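Local coordinates for protein pyruvate kinase (Pseudomonas aeruginosa, PDB 6QXL) that probably catalyses the last step of glycolysis, the transfer of a phosphoryl group from phosphoenolpyruvate to ADP to give pyruvate and ATP, at residues A[72-77]-A[158-163]; A[92-97]-A[108-113]. One frame throughout, in Å; residues are numbered along the deposited sequence.

Both contacts belong to one mixed β-sheet, that of the small B domain, which in pyruvate kinases is inserted after the third strand of the (β/α)8 barrel and serves as a lid over the active site. Contact 1 joins 72-77, where the chain enters this domain, to 158-163, where it leaves. Contact 2, between 92-97 and 108-113, comes from the sequence in between. It pairs strand 91-95 with strand 107-109, at the other end of the sheet order from strand 74-75. The centres are nevertheless only 11 Å apart, and Ala-77 N lies 2.9 Å from Gly-109 O, a probable hydrogen bond that brings the two ends of the sheet together.

Contact 1 (A[72-77]-A[158-163]); sequences PKIRIA and KGINRR
The antiparallel pairing of Arg-75 with Gly-159 belongs to the base of the B-domain β-sheet, where the chain coming from the barrel meets the strand leading back to it. These two residues form a non-hydrogen-bonded pair with their CA atoms 4.3 Å apart, flanked by two backbone bonds: Ile-160 N donates to Ile-74 O over 2.9 Å, and Ile-76 N to Lys-158 O over 3.0 Å. A water links Ile-74 N, from which it accepts, to Ile-160 O, to which it donates. In Ile-160, CG1 stands anti to the backbone N (chi1 -178°), while CG2, between the N and the carbonyl carbon, makes the contact with Ile-74. Ile-160 CG2 lies 3.7 Å from Ile-74 CG2 and also leans on Ile-74 O, while Leu-125 and Leu-127 of strand 124-127 cover Ile-160 further. Arg-75 touches the partner strand chiefly through its CB, near Lys-158 O; its extended chain carries the guanidinium to His-157, whose carbonyl oxygen NH1 bonds. The Arg-75 side chain is about 9 Å from the bound magnesium ion and from the malonate, which puts the contact near the active site. Ile-76 passes obliquely over Lys-158: Ile-76 CG1 is 3.6 Å from Lys-158 O, and Ile-76 CD1 ends 4.1 Å from Lys-158 CB.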
loop_
_atom_site.group_PDB
_atom_site.type_symbol
_atom_site.label_atom_id
_atom_site.label_comp_id
_atom_site.label_asym_id
_atom_site.label_seq_id
_atom_site.Cartn_x
_atom_site.Cartn_y
_atom_site.Cartn_z
ATOM N N PRO A 72 38.054 4.747 24.435
ATOM C CA PRO A 72 38.540 6.029 24.924
ATOM C C PRO A 72 37.490 6.780 25.802
ATOM O O PRO A 72 36.939 7.826 25.483
ATOM C CB PRO A 72 38.782 6.777 23.656
ATOM C CG PRO A 72 37.677 6.312 22.727
ATOM C CD PRO A 72 37.574 4.850 23.059
ATOM N N LYS A 73 37.022 6.051 26.774
ATOM C CA LYS A 73 36.216 6.643 27.828
ATOM C C LYS A 73 37.123 7.500 28.705
ATOM O O LYS A 73 38.249 7.091 29.085
ATOM C CB LYS A 73 35.546 5.583 28.646
ATOM C CG LYS A 73 34.428 6.113 29.510
ATOM C CD LYS A 73 33.770 4.968 30.308
ATOM C CE LYS A 73 32.328 5.263 30.679
ATOM N NZ LYS A 73 31.374 5.247 29.512
ATOM N N ILE A 74 36.670 8.751 28.913
ATOM C CA ILE A 74 37.503 9.703 29.655
ATOM C C ILE A 74 36.992 9.670 31.087
ATOM O O ILE A 74 35.797 9.858 31.339
ATOM C CB ILE A 74 37.358 11.115 29.088
ATOM C CG1 ILE A 74 37.668 11.162 27.599
ATOM C CG2 ILE A 74 38.170 12.084 29.882
ATOM C CD1 ILE A 74 37.101 12.398 26.924
ATOM N N ARG A 75 37.907 9.469 32.037
ATOM C CA ARG A 75 37.517 9.389 33.439
ATOM C C ARG A 75 38.294 10.419 34.247
ATOM O O ARG A 75 39.400 10.842 33.883
ATOM C CB ARG A 75 37.756 8.017 34.039
ATOM C CG ARG A 75 37.523 6.846 33.122
ATOM C CD ARG A 75 37.550 5.529 33.951
ATOM N NE ARG A 75 36.906 4.432 33.193
ATOM C CZ ARG A 75 35.683 3.915 33.423
ATOM N NH1 ARG A 75 34.908 4.319 34.419
ATOM N NH2 ARG A 75 35.215 2.991 32.607
ATOM N N ILE A 76 37.696 10.801 35.368
ATOM C CA ILE A 76 38.404 11.569 36.374
ATOM C C ILE A 76 39.363 10.691 37.179
ATOM O O ILE A 76 39.320 9.478 37.102
ATOM C CB ILE A 76 37.447 12.353 37.274
ATOM C CG1 ILE A 76 36.673 11.420 38.194
ATOM C CG2 ILE A 76 36.498 13.226 36.431
ATOM C CD1 ILE A 76 35.489 12.090 38.905
ATOM N N ALA A 77 40.223 11.335 37.927
ATOM C CA ALA A 77 41.195 10.664 38.807
ATOM C C ALA A 77 40.576 10.290 40.179
ATOM O O ALA A 77 39.360 10.282 40.326
ATOM C CB ALA A 77 42.443 11.526 38.955
ATOM N N LYS A 158 35.108 8.064 37.891
ATOM C CA LYS A 158 33.850 8.208 37.203
ATOM C C LYS A 158 34.035 8.816 35.819
ATOM O O LYS A 158 34.942 9.609 35.582
ATOM C CB LYS A 158 32.864 9.029 38.011
ATOM C CG LYS A 158 32.297 8.332 39.227
ATOM C CD LYS A 158 31.335 7.239 38.812
ATOM C CE LYS A 158 30.934 6.340 39.974
ATOM N NZ LYS A 158 30.835 4.880 39.610
ATOM N N GLY A 159 33.159 8.403 34.906
ATOM C CA GLY A 159 33.237 8.848 33.521
ATOM C C GLY A 159 32.754 10.275 33.375
ATOM O O GLY A 159 31.969 10.797 34.176
ATOM N N ILE A 160 33.304 10.930 32.369
ATOM C CA ILE A 160 32.897 12.281 32.005
ATOM C C ILE A 160 32.771 12.357 30.487
ATOM O O ILE A 160 33.550 11.767 29.752
ATOM C CB ILE A 160 33.904 13.328 32.565
ATOM C CG1 ILE A 160 33.468 14.743 32.233
ATOM C CG2 ILE A 160 35.290 13.097 32.042
ATOM C CD1 ILE A 160 34.240 15.802 32.984
ATOM N N ASN A 161 31.771 13.086 30.021
ATOM C CA ASN A 161 31.632 13.395 28.603
ATOM C C ASN A 161 31.033 14.767 28.441
ATOM O O ASN A 161 30.513 15.327 29.363
ATOM C CB ASN A 161 30.805 12.347 27.848
ATOM C CG ASN A 161 31.116 12.315 26.325
ATOM O OD1 ASN A 161 31.749 13.199 25.747
ATOM N ND2 ASN A 161 30.692 11.240 25.685
ATOM N N ARG A 162 31.104 15.313 27.244
ATOM C CA ARG A 162 30.517 16.555 26.886
ATOM C C ARG A 162 29.181 16.359 26.164
ATOM O O ARG A 162 29.088 15.594 25.215
ATOM C CB ARG A 162 31.470 17.322 26.023
ATOM C CG ARG A 162 31.032 18.774 25.778
ATOM C CD ARG A 162 31.920 19.685 25.138
ATOM N NE ARG A 162 32.224 19.275 23.787
ATOM C CZ ARG A 162 33.000 19.916 22.974
ATOM N NH1 ARG A 162 33.502 21.160 23.274
ATOM N NH2 ARG A 162 33.334 19.340 21.801
ATOM N N ARG A 163 28.183 17.150 26.596
ATOM C CA ARG A 163 26.912 17.175 25.936
ATOM C C ARG A 163 27.194 17.679 24.484
ATOM O O ARG A 163 27.739 18.721 24.272
ATOM C CB ARG A 163 25.955 18.120 26.629
ATOM C CG ARG A 163 24.558 18.223 26.031
ATOM C CD ARG A 163 23.660 18.826 27.080
ATOM N NE ARG A 163 22.997 17.761 27.830
ATOM C CZ ARG A 163 22.559 17.841 29.112
ATOM N NH1 ARG A 163 22.570 18.988 29.757
ATOM N NH2 ARG A 163 22.004 16.790 29.665
HETATM O O HOH W 1 33.883 9.562 27.694
#

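Contact 2 (A[92-97]-A[108-113]); sequences FRFSTS and VGIDYP
Ile-110 reaches from the end of strand 107-109 across the backbone of Ser-95 to Phe-94. From its CB two branches part. Ile-110 CG1, in the crowded position between backbone N and carbonyl carbon (chi1 47°), lies 3.7 Å from Ser-95 O, and Ile-110 CD1 ends between Phe-94 CB and Thr-96 CG2, 4.0 Å from each. The other branch, CG2, approaches the Phe-94 ring obliquely. The strands pair in parallel at Phe-94 with Val-108 and Ser-95 with Gly-109. Arg-93 O accepts from Val-108 N at 3.0 Å, Val-108 O accepts from Ser-95 N, and the last bond, Ile-110 N to Ser-95 O, is weak at 3.3 Å and bent to 134°, as the strands give way to loop. Val-108 lies on the same face of the sheet as Phe-94. Val-108 CG1 meets both aromatic rings: it sits at the edge of Phe-92, 3.7 Å from Phe-92 CE2, and 3.8 Å from Phe-94 CD1. The rings also touch each other, with Phe-92 CD2 above one face of Phe-94, offset toward the rim. Thr-96 turns its hydroxyl to Asp-142 O, and Ser-95 OG accepts from Ser-97 N in an ST turn at the end of strand 91-95. That strand is held between 107-109 and the antiparallel strand 143-148, its phenylalanines packing on Met-134 of strand 132-139, while the partner chain runs on toward helix 113-118.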
loop_
_atom_site.group_PDB
_atom_site.type_symbol
_atom_site.label_atom_id
_atom_site.label_comp_id
_atom_site.label_asym_id
_atom_site.label_seq_id
_atom_site.Cartn_x
_atom_site.Cartn_y
_atom_site.Cartn_z
ATOM N N PHE A 92 33.595 23.797 40.920
ATOM C CA PHE A 92 34.391 22.594 40.835
ATOM C C PHE A 92 35.329 22.659 39.646
ATOM O O PHE A 92 34.996 23.248 38.622
ATOM C CB PHE A 92 33.499 21.361 40.770
ATOM C CG PHE A 92 34.213 20.084 41.022
ATOM C CD1 PHE A 92 34.520 19.726 42.322
ATOM C CD2 PHE A 92 34.624 19.262 39.980
ATOM C CE1 PHE A 92 35.232 18.547 42.580
ATOM C CE2 PHE A 92 35.317 18.091 40.228
ATOM C CZ PHE A 92 35.617 17.730 41.539
ATOM N N ARG A 93 36.493 22.034 39.791
ATOM C CA ARG A 93 37.541 22.126 38.786
ATOM C C ARG A 93 38.077 20.769 38.388
ATOM O O ARG A 93 38.235 19.877 39.229
ATOM C CB ARG A 93 38.711 22.957 39.326
ATOM C CG ARG A 93 38.434 24.428 39.462
ATOM C CD ARG A 93 39.667 25.167 39.985
ATOM N NE ARG A 93 40.080 24.771 41.319
ATOM C CZ ARG A 93 41.308 24.323 41.675
ATOM N NH1 ARG A 93 42.256 24.120 40.782
ATOM N NH2 ARG A 93 41.572 24.027 42.926
ATOM N N PHE A 94 38.387 20.652 37.103
ATOM C CA PHE A 94 39.062 19.491 36.551
ATOM C C PHE A 94 40.452 19.961 36.097
ATOM O O PHE A 94 40.528 20.835 35.235
ATOM C CB PHE A 94 38.278 18.939 35.375
ATOM C CG PHE A 94 36.874 18.548 35.715
ATOM C CD1 PHE A 94 36.611 17.336 36.316
ATOM C CD2 PHE A 94 35.809 19.403 35.446
ATOM C CE1 PHE A 94 35.330 16.986 36.656
ATOM C CE2 PHE A 94 34.517 19.033 35.804
ATOM C CZ PHE A 94 34.292 17.816 36.404
ATOM N N SER A 95 41.521 19.389 36.681
ATOM C CA SER A 95 42.856 19.920 36.443
ATOM C C SER A 95 43.840 18.845 36.054
ATOM O O SER A 95 44.009 17.816 36.792
ATOM C CB SER A 95 43.410 20.670 37.683
ATOM O OG SER A 95 44.699 21.212 37.420
ATOM N N THR A 96 44.585 19.089 34.994
ATOM C CA THR A 96 45.659 18.196 34.586
ATOM C C THR A 96 46.873 18.324 35.463
ATOM O O THR A 96 47.696 17.420 35.506
ATOM C CB THR A 96 46.081 18.468 33.123
ATOM O OG1 THR A 96 46.501 19.802 33.012
ATOM C CG2 THR A 96 44.905 18.185 32.155
ATOM N N SER A 97 47.005 19.401 36.204
ATOM C CA SER A 97 48.151 19.598 37.104
ATOM C C SER A 97 47.830 19.224 38.569
ATOM O O SER A 97 48.693 19.209 39.429
ATOM C CB SER A 97 48.693 21.047 36.950
ATOM O OG SER A 97 47.766 21.969 37.327
ATOM N N VAL A 108 39.438 17.904 41.179
ATOM C CA VAL A 108 39.955 16.560 40.952
ATOM C C VAL A 108 40.859 16.607 39.725
ATOM O O VAL A 108 40.705 17.462 38.849
ATOM C CB VAL A 108 38.814 15.524 40.764
ATOM C CG1 VAL A 108 38.039 15.765 39.455
ATOM C CG2 VAL A 108 39.344 14.090 40.806
ATOM N N GLY A 109 41.807 15.694 39.684
ATOM C CA GLY A 109 42.683 15.552 38.558
ATOM C C GLY A 109 42.091 14.775 37.420
ATOM O O GLY A 109 41.046 14.142 37.573
ATOM N N ILE A 110 42.732 14.848 36.262
ATOM C CA ILE A 110 42.294 14.085 35.103
ATOM C C ILE A 110 43.515 13.792 34.221
ATOM O O ILE A 110 44.367 14.702 33.955
ATOM C CB ILE A 110 41.285 14.894 34.316
ATOM C CG1 ILE A 110 41.845 16.323 34.150
ATOM C CG2 ILE A 110 39.883 14.893 34.809
ATOM C CD1 ILE A 110 41.137 17.267 33.209
ATOM N N ASP A 111 43.610 12.520 33.822
ATOM C CA ASP A 111 44.792 12.114 33.030
ATOM C C ASP A 111 44.656 12.308 31.513
ATOM O O ASP A 111 45.280 11.648 30.753
ATOM C CB ASP A 111 45.141 10.667 33.342
ATOM C CG ASP A 111 46.589 10.334 33.022
ATOM O OD1 ASP A 111 47.437 11.248 32.776
ATOM O OD2 ASP A 111 46.872 9.121 33.032
ATOM N N TYR A 112 43.859 13.322 31.063
ATOM C CA TYR A 112 43.544 13.495 29.690
ATOM C C TYR A 112 43.665 14.976 29.280
ATOM O O TYR A 112 42.743 15.770 29.424
ATOM C CB TYR A 112 42.159 12.989 29.384
ATOM C CG TYR A 112 41.894 11.569 29.726
ATOM C CD1 TYR A 112 41.757 11.183 31.044
ATOM C CD2 TYR A 112 41.808 10.603 28.739
ATOM C CE1 TYR A 112 41.560 9.845 31.397
ATOM C CE2 TYR A 112 41.611 9.270 29.051
ATOM C CZ TYR A 112 41.433 8.904 30.368
ATOM O OH TYR A 112 41.243 7.598 30.670
ATOM N N PRO A 113 44.852 15.352 28.751
ATOM C CA PRO A 113 45.088 16.755 28.447
ATOM C C PRO A 113 44.144 17.351 27.404
ATOM O O PRO A 113 43.686 18.494 27.623
ATOM C CB PRO A 113 46.513 16.752 27.892
ATOM C CG PRO A 113 47.143 15.564 28.467
ATOM C CD PRO A 113 46.072 14.547 28.585
#